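Local coordinates for protein hyaluronidase (Streptomyces koganeiensis, PDB 4UFQ) that probably degrades hyaluronan as a hyaluronidase, built as an intertwined, beta-rich trimer related to phage tail-fibre hyaluronidases, at residues Met66-Thr71 with Gly76-Thr81; Phe135-Lys138 with Arg142-Val145; Val175-Ala180 with Gly200-Arg205; Ala181-Ser186 with Ala194-Gly199. All coordinates share one frame; numbering follows the deposited sequence.

Contact 1 of 4, residues Met66-Thr71 with Gly76-Thr81. With SO4 (sulfate ion), chain P.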
loop_
_atom_site.group_PDB
_atom_site.type_symbol
_atom_site.label_atom_id
_atom_site.label_comp_id
_atom_site.label_asym_id
_atom_site.label_seq_id
_atom_site.Cartn_x
_atom_site.Cartn_y
_atom_site.Cartn_z
HETATM N N MSE B 66 -9.137 8.787 13.670
HETATM C CA MSE B 66 -7.874 9.472 13.853
HETATM C C MSE B 66 -7.451 10.304 12.654
HETATM O O MSE B 66 -7.466 9.824 11.507
HETATM C CB MSE B 66 -6.786 8.471 14.189
HETATM C CG MSE B 66 -5.465 9.118 14.445
HETATM SE SE MSE B 66 -4.202 7.826 15.126
HETATM C CE MSE B 66 -2.653 8.999 15.048
ATOM N N TYR B 67 -7.052 11.541 12.922
ATOM C CA TYR B 67 -6.501 12.448 11.922
ATOM C C TYR B 67 -5.032 12.696 12.212
ATOM O O TYR B 67 -4.658 12.920 13.367
ATOM C CB TYR B 67 -7.185 13.813 11.981
ATOM C CG TYR B 67 -8.614 13.858 11.526
ATOM C CD1 TYR B 67 -8.935 13.773 10.179
ATOM C CD2 TYR B 67 -9.643 14.024 12.441
ATOM C CE1 TYR B 67 -10.251 13.831 9.758
ATOM C CE2 TYR B 67 -10.956 14.084 12.031
ATOM C CZ TYR B 67 -11.256 13.987 10.689
ATOM O OH TYR B 67 -12.562 14.049 10.272
ATOM N N LEU B 68 -4.218 12.716 11.167
ATOM C CA LEU B 68 -2.813 13.078 11.277
ATOM C C LEU B 68 -2.455 14.044 10.152
ATOM O O LEU B 68 -2.704 13.757 8.985
ATOM C CB LEU B 68 -1.937 11.837 11.227
ATOM C CG LEU B 68 -0.432 12.073 11.237
ATOM C CD1 LEU B 68 0.005 12.715 12.550
ATOM C CD2 LEU B 68 0.321 10.781 11.037
ATOM N N SER B 69 -1.891 15.196 10.501
ATOM C CA SER B 69 -1.496 16.180 9.502
ATOM C C SER B 69 -0.105 16.735 9.772
ATOM O O SER B 69 0.199 17.168 10.880
ATOM C CB SER B 69 -2.534 17.303 9.406
ATOM O OG SER B 69 -2.196 18.224 8.375
ATOM N N GLY B 70 0.731 16.721 8.739
ATOM C CA GLY B 70 2.102 17.194 8.817
ATOM C C GLY B 70 2.482 17.980 7.582
ATOM O O GLY B 70 1.748 17.997 6.595
ATOM N N THR B 71 3.636 18.635 7.636
ATOM C CA THR B 71 4.112 19.417 6.501
ATOM C C THR B 71 5.606 19.194 6.240
ATOM O O THR B 71 6.360 20.130 5.989
ATOM C CB THR B 71 3.792 20.903 6.711
ATOM O OG1 THR B 71 4.143 21.647 5.536
ATOM C CG2 THR B 71 4.521 21.476 7.945
ATOM N N GLY B 76 8.622 11.091 6.440
ATOM C CA GLY B 76 7.252 10.607 6.402
ATOM C C GLY B 76 6.379 11.308 7.439
ATOM O O GLY B 76 6.848 11.615 8.542
ATOM N N THR B 77 5.118 11.581 7.094
ATOM C CA THR B 77 4.182 12.206 8.041
ATOM C C THR B 77 3.918 11.260 9.215
ATOM O O THR B 77 3.901 11.678 10.384
ATOM C CB THR B 77 2.840 12.628 7.361
ATOM O OG1 THR B 77 3.120 13.505 6.261
ATOM C CG2 THR B 77 1.927 13.346 8.348
ATOM N N LEU B 78 3.677 9.992 8.879
ATOM C CA LEU B 78 3.730 8.900 9.839
ATOM C C LEU B 78 4.911 8.004 9.451
ATOM O O LEU B 78 4.984 7.517 8.304
ATOM C CB LEU B 78 2.425 8.100 9.839
ATOM C CG LEU B 78 2.434 6.833 10.701
ATOM C CD1 LEU B 78 2.788 7.129 12.177
ATOM C CD2 LEU B 78 1.105 6.115 10.622
ATOM N N LYS B 79 5.835 7.815 10.391
ATOM C CA LYS B 79 6.982 6.940 10.222
ATOM C C LYS B 79 6.863 5.768 11.167
ATOM O O LYS B 79 6.867 5.942 12.391
ATOM C CB LYS B 79 8.286 7.695 10.469
ATOM C CG LYS B 79 9.543 6.827 10.495
ATOM C CD LYS B 79 9.871 6.286 9.130
ATOM C CE LYS B 79 11.141 5.447 9.163
ATOM N NZ LYS B 79 12.332 6.273 9.433
ATOM N N ILE B 80 6.754 4.574 10.589
ATOM C CA ILE B 80 6.639 3.352 11.361
ATOM C C ILE B 80 7.900 2.527 11.219
ATOM O O ILE B 80 8.286 2.161 10.113
ATOM C CB ILE B 80 5.436 2.489 10.933
ATOM C CG1 ILE B 80 4.132 3.298 10.939
ATOM C CG2 ILE B 80 5.324 1.263 11.840
ATOM C CD1 ILE B 80 2.869 2.495 10.552
ATOM N N THR B 81 8.533 2.238 12.346
ATOM C CA THR B 81 9.673 1.338 12.405
ATOM C C THR B 81 9.292 0.055 13.111
ATOM O O THR B 81 8.754 0.082 14.214
ATOM C CB THR B 81 10.849 1.982 13.152
ATOM O OG1 THR B 81 11.289 3.140 12.437
ATOM C CG2 THR B 81 12.017 1.012 13.282
HETATM S S SO4 P . 11.804 8.638 6.720
HETATM O O1 SO4 P . 10.583 9.231 7.264
HETATM O O2 SO4 P . 12.478 9.618 5.872
HETATM O O3 SO4 P . 11.448 7.447 5.948
HETATM O O4 SO4 P . 12.709 8.264 7.817
#

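Contact 2 of 4, residues Phe135-Lys138 with Arg142-Val145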
loop_
_atom_site.group_PDB
_atom_site.type_symbol
_atom_site.label_atom_id
_atom_site.label_comp_id
_atom_site.label_asym_id
_atom_site.label_seq_id
_atom_site.Cartn_x
_atom_site.Cartn_y
_atom_site.Cartn_z
ATOM N N PHE B 135 8.530 -2.804 -6.440
ATOM C CA PHE B 135 7.238 -2.383 -6.986
ATOM C C PHE B 135 7.118 -0.889 -6.771
ATOM O O PHE B 135 7.238 -0.405 -5.635
ATOM C CB PHE B 135 6.077 -3.120 -6.306
ATOM C CG PHE B 135 4.724 -2.708 -6.799
ATOM C CD1 PHE B 135 4.310 -3.026 -8.083
ATOM C CD2 PHE B 135 3.866 -2.004 -5.983
ATOM C CE1 PHE B 135 3.063 -2.644 -8.541
ATOM C CE2 PHE B 135 2.615 -1.617 -6.424
ATOM C CZ PHE B 135 2.212 -1.928 -7.713
ATOM N N VAL B 136 6.927 -0.139 -7.846
ATOM C CA VAL B 136 6.790 1.309 -7.752
ATOM C C VAL B 136 5.713 1.784 -8.716
ATOM O O VAL B 136 5.599 1.290 -9.849
ATOM C CB VAL B 136 8.130 2.023 -8.008
ATOM C CG1 VAL B 136 8.628 1.798 -9.439
ATOM C CG2 VAL B 136 8.044 3.515 -7.704
ATOM N N VAL B 137 4.886 2.705 -8.238
ATOM C CA VAL B 137 3.925 3.413 -9.061
ATOM C C VAL B 137 4.342 4.865 -9.009
ATOM O O VAL B 137 4.299 5.496 -7.948
ATOM C CB VAL B 137 2.459 3.207 -8.593
ATOM C CG1 VAL B 137 1.491 3.896 -9.556
ATOM C CG2 VAL B 137 2.088 1.744 -8.462
ATOM N N LYS B 138 4.815 5.389 -10.133
ATOM C CA LYS B 138 5.237 6.777 -10.218
ATOM C C LYS B 138 4.052 7.733 -10.173
ATOM O O LYS B 138 2.910 7.343 -10.410
ATOM C CB LYS B 138 6.018 6.996 -11.527
ATOM C CG LYS B 138 7.118 5.939 -11.852
ATOM C CD LYS B 138 8.231 5.840 -10.828
ATOM C CE LYS B 138 9.169 7.021 -10.807
ATOM N NZ LYS B 138 10.073 6.934 -9.607
ATOM N N ARG B 142 2.953 5.390 -14.189
ATOM C CA ARG B 142 3.717 4.253 -14.734
ATOM C C ARG B 142 4.195 3.349 -13.591
ATOM O O ARG B 142 4.502 3.821 -12.484
ATOM C CB ARG B 142 4.906 4.708 -15.584
ATOM C CG ARG B 142 4.535 5.484 -16.838
ATOM C CD ARG B 142 5.718 5.633 -17.750
ATOM N NE ARG B 142 5.423 6.516 -18.868
ATOM C CZ ARG B 142 6.322 6.896 -19.753
ATOM N NH1 ARG B 142 7.545 6.384 -19.697
ATOM N NH2 ARG B 142 5.974 7.733 -20.728
ATOM N N ILE B 143 4.251 2.054 -13.869
ATOM C CA ILE B 143 4.603 1.048 -12.888
ATOM C C ILE B 143 5.890 0.347 -13.259
ATOM O O ILE B 143 6.067 -0.050 -14.431
ATOM C CB ILE B 143 3.476 0.017 -12.728
ATOM C CG1 ILE B 143 2.199 0.749 -12.296
ATOM C CG2 ILE B 143 3.881 -1.078 -11.747
ATOM C CD1 ILE B 143 1.080 -0.155 -11.838
ATOM N N GLY B 144 6.801 0.238 -12.294
ATOM C CA GLY B 144 8.007 -0.557 -12.441
ATOM C C GLY B 144 7.993 -1.753 -11.512
ATOM O O GLY B 144 7.588 -1.649 -10.334
ATOM N N VAL B 145 8.441 -2.895 -12.042
ATOM C CA VAL B 145 8.531 -4.155 -11.303
ATOM C C VAL B 145 9.947 -4.705 -11.505
ATOM O O VAL B 145 10.253 -5.249 -12.570
ATOM C CB VAL B 145 7.463 -5.192 -11.731
ATOM C CG1 VAL B 145 7.592 -6.462 -10.898
ATOM C CG2 VAL B 145 6.037 -4.638 -11.636
#

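Contact 3 of 4, residues Val175-Ala180 with Gly200-Arg205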
loop_
_atom_site.group_PDB
_atom_site.type_symbol
_atom_site.label_atom_id
_atom_site.label_comp_id
_atom_site.label_asym_id
_atom_site.label_seq_id
_atom_site.Cartn_x
_atom_site.Cartn_y
_atom_site.Cartn_z
ATOM N N VAL B 175 -4.480 -13.742 -22.994
ATOM C CA VAL B 175 -4.004 -12.368 -23.050
ATOM C C VAL B 175 -4.745 -11.651 -24.153
ATOM O O VAL B 175 -4.575 -11.980 -25.347
ATOM C CB VAL B 175 -2.500 -12.274 -23.362
ATOM C CG1 VAL B 175 -2.032 -10.794 -23.438
ATOM C CG2 VAL B 175 -1.693 -13.053 -22.332
ATOM N N ARG B 176 -5.566 -10.675 -23.793
ATOM C CA ARG B 176 -6.222 -9.854 -24.806
ATOM C C ARG B 176 -5.392 -8.625 -25.107
ATOM O O ARG B 176 -4.893 -7.966 -24.200
ATOM C CB ARG B 176 -7.625 -9.454 -24.363
ATOM C CG ARG B 176 -8.589 -10.641 -24.347
ATOM C CD ARG B 176 -9.922 -10.341 -23.721
ATOM N NE ARG B 176 -10.907 -11.374 -24.068
ATOM C CZ ARG B 176 -12.219 -11.262 -23.970
ATOM N NH1 ARG B 176 -12.761 -10.181 -23.430
ATOM N NH2 ARG B 176 -12.998 -12.259 -24.368
ATOM N N ILE B 177 -5.238 -8.329 -26.393
ATOM C CA ILE B 177 -4.490 -7.171 -26.838
ATOM C C ILE B 177 -5.430 -6.348 -27.696
ATOM O O ILE B 177 -5.868 -6.813 -28.760
ATOM C CB ILE B 177 -3.244 -7.583 -27.644
ATOM C CG1 ILE B 177 -2.337 -8.487 -26.800
ATOM C CG2 ILE B 177 -2.492 -6.329 -28.112
ATOM C CD1 ILE B 177 -1.175 -9.088 -27.580
ATOM N N GLY B 178 -5.779 -5.129 -27.264
ATOM C CA GLY B 178 -6.661 -4.269 -28.030
ATOM C C GLY B 178 -5.907 -3.669 -29.199
ATOM O O GLY B 178 -4.674 -3.686 -29.203
ATOM N N ASN B 179 -6.618 -3.141 -30.187
ATOM C CA ASN B 179 -5.917 -2.496 -31.301
ATOM C C ASN B 179 -5.110 -1.303 -30.789
ATOM O O ASN B 179 -5.604 -0.494 -29.992
ATOM C CB ASN B 179 -6.882 -1.991 -32.361
ATOM C CG ASN B 179 -7.574 -3.107 -33.167
ATOM O OD1 ASN B 179 -6.964 -4.128 -33.504
ATOM N ND2 ASN B 179 -8.853 -2.910 -33.442
ATOM N N ALA B 180 -3.871 -1.162 -31.262
ATOM C CA ALA B 180 -3.051 -0.020 -30.901
ATOM C C ALA B 180 -3.603 1.245 -31.559
ATOM O O ALA B 180 -3.913 1.266 -32.752
ATOM C CB ALA B 180 -1.631 -0.239 -31.328
ATOM N N GLY B 200 -7.513 -5.847 -35.768
ATOM C CA GLY B 200 -7.901 -7.177 -35.302
ATOM C C GLY B 200 -6.857 -8.265 -35.530
ATOM O O GLY B 200 -7.010 -9.384 -35.052
ATOM N N ALA B 201 -5.801 -7.938 -36.271
ATOM C CA ALA B 201 -4.691 -8.858 -36.568
ATOM C C ALA B 201 -3.584 -8.686 -35.538
ATOM O O ALA B 201 -3.505 -7.637 -34.875
ATOM C CB ALA B 201 -4.161 -8.576 -37.954
ATOM N N LEU B 202 -2.722 -9.693 -35.407
ATOM C CA LEU B 202 -1.578 -9.650 -34.507
ATOM C C LEU B 202 -0.309 -9.420 -35.327
ATOM O O LEU B 202 -0.067 -10.135 -36.323
ATOM C CB LEU B 202 -1.493 -10.972 -33.723
ATOM C CG LEU B 202 -0.379 -11.033 -32.678
ATOM C CD1 LEU B 202 -0.636 -10.066 -31.526
ATOM C CD2 LEU B 202 -0.251 -12.488 -32.175
ATOM N N LEU B 203 0.481 -8.412 -34.939
ATOM C CA LEU B 203 1.674 -7.990 -35.674
ATOM C C LEU B 203 2.887 -7.939 -34.770
ATOM O O LEU B 203 2.747 -7.701 -33.565
ATOM C CB LEU B 203 1.472 -6.601 -36.298
ATOM C CG LEU B 203 0.631 -6.491 -37.578
ATOM C CD1 LEU B 203 -0.817 -6.789 -37.338
ATOM C CD2 LEU B 203 0.774 -5.113 -38.231
ATOM N N TRP B 204 4.078 -8.114 -35.338
ATOM C CA TRP B 204 5.350 -7.898 -34.644
ATOM C C TRP B 204 6.223 -6.985 -35.464
ATOM O O TRP B 204 6.437 -7.205 -36.669
ATOM C CB TRP B 204 6.115 -9.210 -34.497
ATOM C CG TRP B 204 7.526 -9.183 -33.898
ATOM C CD1 TRP B 204 8.705 -9.366 -34.565
ATOM C CD2 TRP B 204 7.867 -9.087 -32.506
ATOM N NE1 TRP B 204 9.747 -9.373 -33.684
ATOM C CE2 TRP B 204 9.263 -9.201 -32.411
ATOM C CE3 TRP B 204 7.128 -8.889 -31.343
ATOM C CZ2 TRP B 204 9.930 -9.169 -31.191
ATOM C CZ3 TRP B 204 7.791 -8.849 -30.140
ATOM C CH2 TRP B 204 9.174 -8.958 -30.075
ATOM N N ARG B 205 6.740 -5.949 -34.812
ATOM C CA ARG B 205 7.830 -5.141 -35.326
ATOM C C ARG B 205 9.119 -5.592 -34.651
ATOM O O ARG B 205 9.226 -5.512 -33.427
ATOM C CB ARG B 205 7.578 -3.656 -35.076
ATOM C CG ARG B 205 8.826 -2.787 -35.295
ATOM C CD ARG B 205 8.566 -1.307 -35.086
ATOM N NE ARG B 205 8.055 -0.721 -36.311
ATOM C CZ ARG B 205 8.802 -0.219 -37.287
ATOM N NH1 ARG B 205 10.121 -0.203 -37.207
ATOM N NH2 ARG B 205 8.214 0.265 -38.376
#

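Contact 4 of 4, residues Ala181-Ser186 with Ala194-Gly199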
loop_
_atom_site.group_PDB
_atom_site.type_symbol
_atom_site.label_atom_id
_atom_site.label_comp_id
_atom_site.label_asym_id
_atom_site.label_seq_id
_atom_site.Cartn_x
_atom_site.Cartn_y
_atom_site.Cartn_z
ATOM N N ALA B 181 -3.739 2.312 -30.783
ATOM C CA ALA B 181 -4.224 3.578 -31.321
ATOM C C ALA B 181 -3.179 4.195 -32.242
ATOM O O ALA B 181 -3.520 4.859 -33.222
ATOM C CB ALA B 181 -4.591 4.538 -30.208
ATOM N N THR B 182 -1.915 3.953 -31.926
ATOM C CA THR B 182 -0.840 4.390 -32.812
ATOM C C THR B 182 0.096 3.227 -33.083
ATOM O O THR B 182 0.525 2.520 -32.187
ATOM C CB THR B 182 -0.082 5.606 -32.252
ATOM O OG1 THR B 182 0.226 5.398 -30.868
ATOM C CG2 THR B 182 -0.936 6.863 -32.403
ATOM N N VAL B 183 0.369 3.021 -34.362
ATOM C CA VAL B 183 1.226 1.922 -34.789
ATOM C C VAL B 183 2.662 2.186 -34.314
ATOM O O VAL B 183 3.199 3.245 -34.560
ATOM C CB VAL B 183 1.165 1.805 -36.339
ATOM C CG1 VAL B 183 2.171 0.830 -36.847
ATOM C CG2 VAL B 183 -0.256 1.409 -36.786
ATOM N N PRO B 184 3.280 1.198 -33.638
ATOM C CA PRO B 184 4.683 1.398 -33.247
ATOM C C PRO B 184 5.634 1.690 -34.405
ATOM O O PRO B 184 5.452 1.135 -35.492
ATOM C CB PRO B 184 5.058 0.058 -32.629
ATOM C CG PRO B 184 3.764 -0.442 -32.046
ATOM C CD PRO B 184 2.732 -0.043 -33.082
ATOM N N THR B 185 6.638 2.533 -34.175
ATOM C CA THR B 185 7.681 2.819 -35.166
ATOM C C THR B 185 9.075 2.574 -34.598
ATOM O O THR B 185 10.077 2.928 -35.225
ATOM C CB THR B 185 7.607 4.271 -35.644
ATOM O OG1 THR B 185 7.765 5.151 -34.527
ATOM C CG2 THR B 185 6.255 4.568 -36.319
ATOM N N SER B 186 9.134 2.010 -33.396
ATOM C CA SER B 186 10.371 1.779 -32.681
ATOM C C SER B 186 10.168 0.646 -31.674
ATOM O O SER B 186 9.025 0.194 -31.429
ATOM C CB SER B 186 10.791 3.067 -31.953
ATOM O OG SER B 186 9.756 3.481 -31.067
ATOM N N ALA B 194 8.209 -5.237 -30.753
ATOM C CA ALA B 194 6.918 -4.748 -30.298
ATOM C C ALA B 194 5.808 -5.592 -30.887
ATOM O O ALA B 194 5.676 -5.710 -32.109
ATOM C CB ALA B 194 6.752 -3.282 -30.712
ATOM N N LEU B 195 4.972 -6.142 -30.007
ATOM C CA LEU B 195 3.846 -6.981 -30.371
ATOM C C LEU B 195 2.614 -6.119 -30.231
ATOM O O LEU B 195 2.438 -5.445 -29.202
ATOM C CB LEU B 195 3.762 -8.175 -29.415
ATOM C CG LEU B 195 2.709 -9.247 -29.703
ATOM C CD1 LEU B 195 3.025 -10.029 -30.984
ATOM C CD2 LEU B 195 2.577 -10.210 -28.520
ATOM N N TYR B 196 1.776 -6.043 -31.258
ATOM C CA TYR B 196 0.591 -5.204 -31.186
ATOM C C TYR B 196 -0.499 -5.729 -32.065
ATOM O O TYR B 196 -0.242 -6.524 -32.979
ATOM C CB TYR B 196 0.926 -3.741 -31.554
ATOM C CG TYR B 196 1.464 -3.517 -32.953
ATOM C CD1 TYR B 196 2.797 -3.792 -33.257
ATOM C CD2 TYR B 196 0.656 -3.037 -33.950
ATOM C CE1 TYR B 196 3.309 -3.564 -34.538
ATOM C CE2 TYR B 196 1.155 -2.803 -35.230
ATOM C CZ TYR B 196 2.477 -3.085 -35.511
ATOM O OH TYR B 196 2.980 -2.863 -36.768
ATOM N N ALA B 197 -1.724 -5.306 -31.773
ATOM C CA ALA B 197 -2.862 -5.589 -32.626
ATOM C C ALA B 197 -3.183 -4.391 -33.511
ATOM O O ALA B 197 -3.035 -3.232 -33.114
ATOM C CB ALA B 197 -4.101 -6.020 -31.792
ATOM N N SER B 198 -3.585 -4.702 -34.742
ATOM C CA SER B 198 -3.896 -3.689 -35.730
ATOM C C SER B 198 -5.012 -4.246 -36.609
ATOM O O SER B 198 -4.844 -5.288 -37.259
ATOM C CB SER B 198 -2.649 -3.379 -36.530
ATOM O OG SER B 198 -2.879 -2.234 -37.347
ATOM N N GLY B 199 -6.156 -3.576 -36.611
ATOM C CA GLY B 199 -7.303 -4.026 -37.382
ATOM C C GLY B 199 -7.735 -5.430 -37.010
ATOM O O GLY B 199 -8.265 -6.136 -37.865
HETATM O O HOH W 1 5.240 -1.171 -36.717
#

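Contact 1 of 4, residues Met66-Thr71 with Gly76-Thr81
With chi1 at 176°, Leu68 holds CG trans to its backbone N and sends CD2 across to Leu78 and Thr77. Leu68 CD2 lies 3.6 Å from Leu78 CB, and the two leucine side chains meet at about a right angle. The same methyl also rests against the carbonyl O of Thr77. In Thr77, chi1 of -56° leaves OG1 beside the backbone N and puts CG2 opposite that N, facing Gly70. Thr77 CG2 sits 3.6 Å from Gly70 N. It also touches Leu68 CG, at 3.9 Å from Thr77 CG2. OG1 is turned to Glu72, with which it hydrogen-bonds. The Leu68 and Thr77 side chains pass alongside one another, pointing opposite ways. Gly70 has no side chain, which lets the threonine methyl come close to its backbone. The chain turns a corner at Thr77 and Leu78. A sulfate, likely picked up during crystallisation, is gripped from both ends of this corner. Gly76 N, before it, is 2.8 Å from sulfate O1. Lys79 NZ, after it, is 2.6 Å from sulfate O4, the lysine chain curling to the ion. Ser97 of the second subunit also binds the sulfate. Strand residues on both sides of the contact pair in parallel ladders with the other two subunits. This is consistent with the intertwined trimeric beta-helix of phage tail-fibre hyaluronidases.

Contact 2 of 4, residues Phe135-Lys138 with Arg142-Val145
Phe135-Lys138 and Arg142-Val145 run antiparallel, their short strand axes 4.8 Å apart at 172°. Val136 and Gly144 form the hydrogen-bonded pair. Val136 N gives to Gly144 O at 3.0 Å, and Gly144 N returns a bond to Val136 O at 2.9 Å. Val137 and Ile143 form the adjoining non-hydrogen-bonded pair. Lys138 N closes the turn end on Arg142 O at 2.8 Å, in a nearly straight bond (164°). On one face Val137 and Ile143 stand next to each other, aimed alike, with Val137 CG2 4.0 Å from Ile143 CG1. Ile143 holds CG2 trans to its backbone N, and this Ile143 branch reaches Phe135 CE1 at 3.7 Å. Val145 CG2 stands at the edge of the same ring, near its plane. On the other face Val136 CG1 lies over the Gly144 backbone, 3.7 Å from Gly144 N. The two long polar chains lead away: Lys138 NZ goes to Asn122 and a sulfate, Arg142 NH1 to Pro153 O. The Phe135 ring makes edge-to-face stacks with Phe135 of both other subunits. The arrangement is a beta hairpin whose Phe135, Val137 and Ile143 side chains pack against the other subunits of a trimer.

Contact 3 of 4, residues Val175-Ala180 with Gly200-Arg205
Val175-Ala180 and Gly200-Arg205 are not paired as strands: their closest CA atoms, those of Asn179 and Gly200, are 6.5 Å apart, and the gap widens to 8.6 Å between the CA atoms of Ile177 and Leu202. Two side-chain contacts bridge it. The first is polar. Asn179 has CG beside its backbone N, trans to the carbonyl carbon (chi1 -70°), which brings the end of the amide nearer to Gly200. Asn179 OD1 accepts a hydrogen bond from Gly200 N at 2.9 Å. The bond is moderately bent, with 154° at the hydrogen. The donor approaches well off the C=O direction, at 128°, and is tilted from the amide plane. The bond joins the chain that follows strand 175-177 to the turn that leads into strand 201-206. The positive phi of Gly200 in this turn suits a glycine. The second contact is apolar. Ile177 and Leu202 cross at about a right angle and touch only by their terminal methyls, Ile177 CD1 to Leu202 CD1, at 4.1 Å. Leu202 reaches this point because its CG is extended away from the backbone N. Both residues are buried. Trp204 of the second subunit packs on both, and its NE1 gives a hydrogen bond to Gly200 O. Val175, Arg176 and Ile177 pair with strands of both other subunits. Strand 201-206 is the middle strand of an antiparallel three-stranded sheet. The contact therefore joins an interchain beta ladder to the C-terminal antiparallel sheet, an arrangement that belongs to an intertwined trimeric beta structure.

Contact 4 of 4, residues Ala181-Ser186 with Ala194-Gly199
Pro184 is the bump of this contact, and the flat ring of Tyr196 is the surface that receives it. Pro184 CD sits over the middle of the Tyr196 ring, 3.5 Å from its centroid and only 4° off the normal. This is a CH-pi contact. Pro184 CG lies toward one side of the ring, 3.7 Å from Tyr196 CD1. The tyrosine ring is placed for this by chi1 of 61°, which sets CG between the backbone N and the carbonyl carbon. Val183 adds a second bump beside the first: its CG1 lies obliquely to the ring, 4.1 Å from Tyr196 CE2 and 3.8 Å from Tyr196 OH. Tyr196 belongs to strand 193-198, an outermost strand within this chain of the C-terminal antiparallel sheet. The irregular loop Ala181-Ser186 lies against one face of that sheet. On the sheet's side Leu203 of the neighbouring strand packs on Tyr196. Ser174 of the third subunit packs on both Pro184 and Tyr196. Two residues earlier in the strand, Ala194 offers a small methyl where the loop passes, and Ala194 CB meets Pro184 CB at 4.2 Å. One water bridges the polar groups: it lies 2.6 Å from Pro184 O, to which it donates, and 2.8 Å from Tyr196 OH. Pro184 O also takes a weak hydrogen bond from Arg205 NE.

Overall arrangement
Contacts 1 and 2 lie in the part of the chain that resembles phage hyaluronidase and are buried, with centres 23 Å apart. Contacts 3 and 4 sit near the C-terminal end, with centres only 7 Å apart; the centre of contact 1 is about 45 Å from theirs, across the chain's centre. Contact 4 is nested in the loop that contact 3 closes. Both use one sheet, where Leu203 N meets Tyr196 O at 2.8 Å. Their settings differ: contact 3 is buried, contact 4 only partly. Contact 2 alone is a backbone-paired hairpin. Contact 1 is mainly apolar, contact 3 mixes one amide bond with methyls, and contact 4 relies on a proline-ring contact and a water. All four touch the third subunit.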